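Local coordinates for envelope glycoprotein (Thogoto virus, PDB 5XEA), which fuses the viral membrane with the host membrane and probably first attaches the virus to a receptor on the host cell, at the interface of chains A and B. Sequence-based numbering; all coordinates share one arbitrary frame. Chains: chain A/B, Envelope glycoprotein.

The interface of chains A and B. Residues chain A 303, 403-406; chain B 296, 299-300, 303-304.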
loop_
_atom_site.group_PDB
_atom_site.type_symbol
_atom_site.label_atom_id
_atom_site.label_comp_id
_atom_site.label_asym_id
_atom_site.label_seq_id
_atom_site.Cartn_x
_atom_site.Cartn_y
_atom_site.Cartn_z
ATOM N N PHE A 303 2.081 28.128 -6.695
ATOM C CA PHE A 303 1.700 29.120 -5.695
ATOM C C PHE A 303 2.691 30.269 -5.647
ATOM O O PHE A 303 2.296 31.416 -5.409
ATOM C CB PHE A 303 1.574 28.491 -4.314
ATOM C CG PHE A 303 0.234 27.878 -4.070
ATOM C CD1 PHE A 303 -0.557 27.494 -5.143
ATOM C CD2 PHE A 303 -0.255 27.712 -2.790
ATOM C CE1 PHE A 303 -1.799 26.932 -4.941
ATOM C CE2 PHE A 303 -1.506 27.155 -2.585
ATOM C CZ PHE A 303 -2.277 26.770 -3.671
ATOM N N LEU A 403 -14.553 28.878 -8.069
ATOM C CA LEU A 403 -13.414 27.983 -7.942
ATOM C C LEU A 403 -13.880 26.644 -7.397
ATOM O O LEU A 403 -14.728 26.582 -6.503
ATOM C CB LEU A 403 -12.348 28.559 -7.008
ATOM C CG LEU A 403 -11.264 29.459 -7.599
ATOM C CD1 LEU A 403 -10.218 29.753 -6.535
ATOM C CD2 LEU A 403 -10.643 28.806 -8.828
ATOM N N TRP A 404 -13.328 25.570 -7.941
ATOM C CA TRP A 404 -13.458 24.286 -7.276
ATOM C C TRP A 404 -12.419 24.222 -6.164
ATOM O O TRP A 404 -11.241 24.519 -6.388
ATOM C CB TRP A 404 -13.288 23.134 -8.261
ATOM C CG TRP A 404 -13.399 21.798 -7.568
ATOM C CD1 TRP A 404 -14.539 21.116 -7.269
ATOM C CD2 TRP A 404 -12.316 21.011 -7.075
ATOM N NE1 TRP A 404 -14.232 19.943 -6.623
ATOM C CE2 TRP A 404 -12.872 19.857 -6.487
ATOM C CE3 TRP A 404 -10.926 21.176 -7.062
ATOM C CZ2 TRP A 404 -12.090 18.868 -5.907
ATOM C CZ3 TRP A 404 -10.148 20.188 -6.485
ATOM C CH2 TRP A 404 -10.734 19.050 -5.914
ATOM N N TYR A 405 -12.864 23.874 -4.957
ATOM C CA TYR A 405 -12.029 23.745 -3.763
ATOM C C TYR A 405 -11.740 22.278 -3.486
ATOM O O TYR A 405 -12.671 21.457 -3.546
ATOM C CB TYR A 405 -12.727 24.367 -2.556
ATOM C CG TYR A 405 -12.704 25.885 -2.519
ATOM C CD1 TYR A 405 -12.121 26.557 -1.464
ATOM C CD2 TYR A 405 -13.268 26.635 -3.541
ATOM C CE1 TYR A 405 -12.100 27.926 -1.408
ATOM C CE2 TYR A 405 -13.252 28.027 -3.505
ATOM C CZ TYR A 405 -12.658 28.662 -2.431
ATOM O OH TYR A 405 -12.619 30.030 -2.357
ATOM N N PRO A 406 -10.504 21.888 -3.183
ATOM C CA PRO A 406 -10.248 20.506 -2.778
ATOM C C PRO A 406 -10.645 20.291 -1.322
ATOM O O PRO A 406 -10.965 21.229 -0.578
ATOM C CB PRO A 406 -8.738 20.365 -2.969
ATOM C CG PRO A 406 -8.227 21.734 -2.642
ATOM C CD PRO A 406 -9.258 22.673 -3.239
ATOM N N LEU B 296 -4.439 18.645 1.237
ATOM C CA LEU B 296 -5.642 19.089 0.537
ATOM C C LEU B 296 -6.431 20.122 1.343
ATOM O O LEU B 296 -7.020 21.041 0.756
ATOM C CB LEU B 296 -6.526 17.897 0.186
ATOM C CG LEU B 296 -5.985 16.943 -0.895
ATOM C CD1 LEU B 296 -6.751 15.606 -0.882
ATOM C CD2 LEU B 296 -6.033 17.574 -2.276
ATOM N N LEU B 299 -4.518 23.272 0.776
ATOM C CA LEU B 299 -4.855 23.851 -0.521
ATOM C C LEU B 299 -6.234 24.493 -0.487
ATOM O O LEU B 299 -6.461 25.521 -1.134
ATOM C CB LEU B 299 -4.771 22.791 -1.623
ATOM C CG LEU B 299 -3.351 22.326 -1.959
ATOM C CD1 LEU B 299 -3.393 21.018 -2.749
ATOM C CD2 LEU B 299 -2.583 23.425 -2.736
ATOM N N ARG B 300 -7.164 23.904 0.274
ATOM C CA ARG B 300 -8.481 24.505 0.454
ATOM C C ARG B 300 -8.374 25.886 1.095
ATOM O O ARG B 300 -8.962 26.859 0.606
ATOM C CB ARG B 300 -9.360 23.589 1.307
ATOM C CG ARG B 300 -10.820 24.051 1.414
ATOM C CD ARG B 300 -11.647 23.099 2.316
ATOM N NE ARG B 300 -13.086 23.339 2.244
ATOM C CZ ARG B 300 -13.873 22.900 1.266
ATOM N NH1 ARG B 300 -13.374 22.190 0.268
ATOM N NH2 ARG B 300 -15.165 23.182 1.275
ATOM N N PHE B 303 -6.743 28.273 -1.410
ATOM C CA PHE B 303 -7.725 28.702 -2.399
ATOM C C PHE B 303 -8.665 29.762 -1.831
ATOM O O PHE B 303 -9.008 30.722 -2.526
ATOM C CB PHE B 303 -8.515 27.512 -2.927
ATOM C CG PHE B 303 -7.826 26.798 -4.035
ATOM C CD1 PHE B 303 -6.456 26.879 -4.162
ATOM C CD2 PHE B 303 -8.538 26.056 -4.957
ATOM C CE1 PHE B 303 -5.794 26.236 -5.193
ATOM C CE2 PHE B 303 -7.883 25.400 -5.996
ATOM C CZ PHE B 303 -6.506 25.500 -6.114
ATOM N N ALA B 304 -9.075 29.615 -0.570
ATOM C CA ALA B 304 -9.911 30.634 0.059
ATOM C C ALA B 304 -9.199 31.984 0.120
ATOM O O ALA B 304 -9.838 33.029 -0.038
ATOM C CB ALA B 304 -10.335 30.196 1.457
#
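The guanidinium NH1 of B:Arg300 donates a hydrogen bond of 2.7 Å to the backbone carbonyl O of A:Pro406. The carbonyl oxygen lies almost exactly in the guanidinium plane, but the donor stands 46° out of the carbonyl's own plane, off the lone-pair direction. The angle at the hydrogen is 150°. B:Arg300 has CG anti to its backbone N (chi1 -173°) and runs extended to NE, passing its CB, CG and CD alongside the same oxygen before the head group turns back onto it. The aliphatic stem may shield the bond from water.

Around this bond an extended stretch of chain A, residues 403-406, lies against helix 282-327 of chain B. The A:Pro406 ring packs among three helix side chains: its CG is 3.8 Å from B:Leu299 CB, its CB meets B:Leu296 CD2, and its CD lies over one face of the B:Phe303 ring near CD2 and CE2, 3.9 Å from CD2. The ring of A:Tyr405 lies beside the helix backbone, with CE1 3.8 Å from B:Ala304 CA; B:Phe303 CB sits over one of its faces, offset toward the rim, and the two aromatic side chains run past each other in opposite directions. The backbone O of A:Trp404 lies in the ring plane of B:Phe303 at its edge, 3.4 Å from CD2, where the polarised ring C-H may favour the oxygen.

B:Phe303, with CG beside its backbone N, reaches between this strip and the central helix of chain A. A:Phe303 has nearly the same torsions but here presents its ring tip to chain B; round the trimeric coiled coil it should play the part of B:Phe303 towards the third chain. The two phenylalanine side chains cross at about a right angle, CZ of A:Phe303 lying 3.9 Å from CE1 of B:Phe303. That same CZ also touches the B:Leu299 methyl CD2 at 3.5 Å.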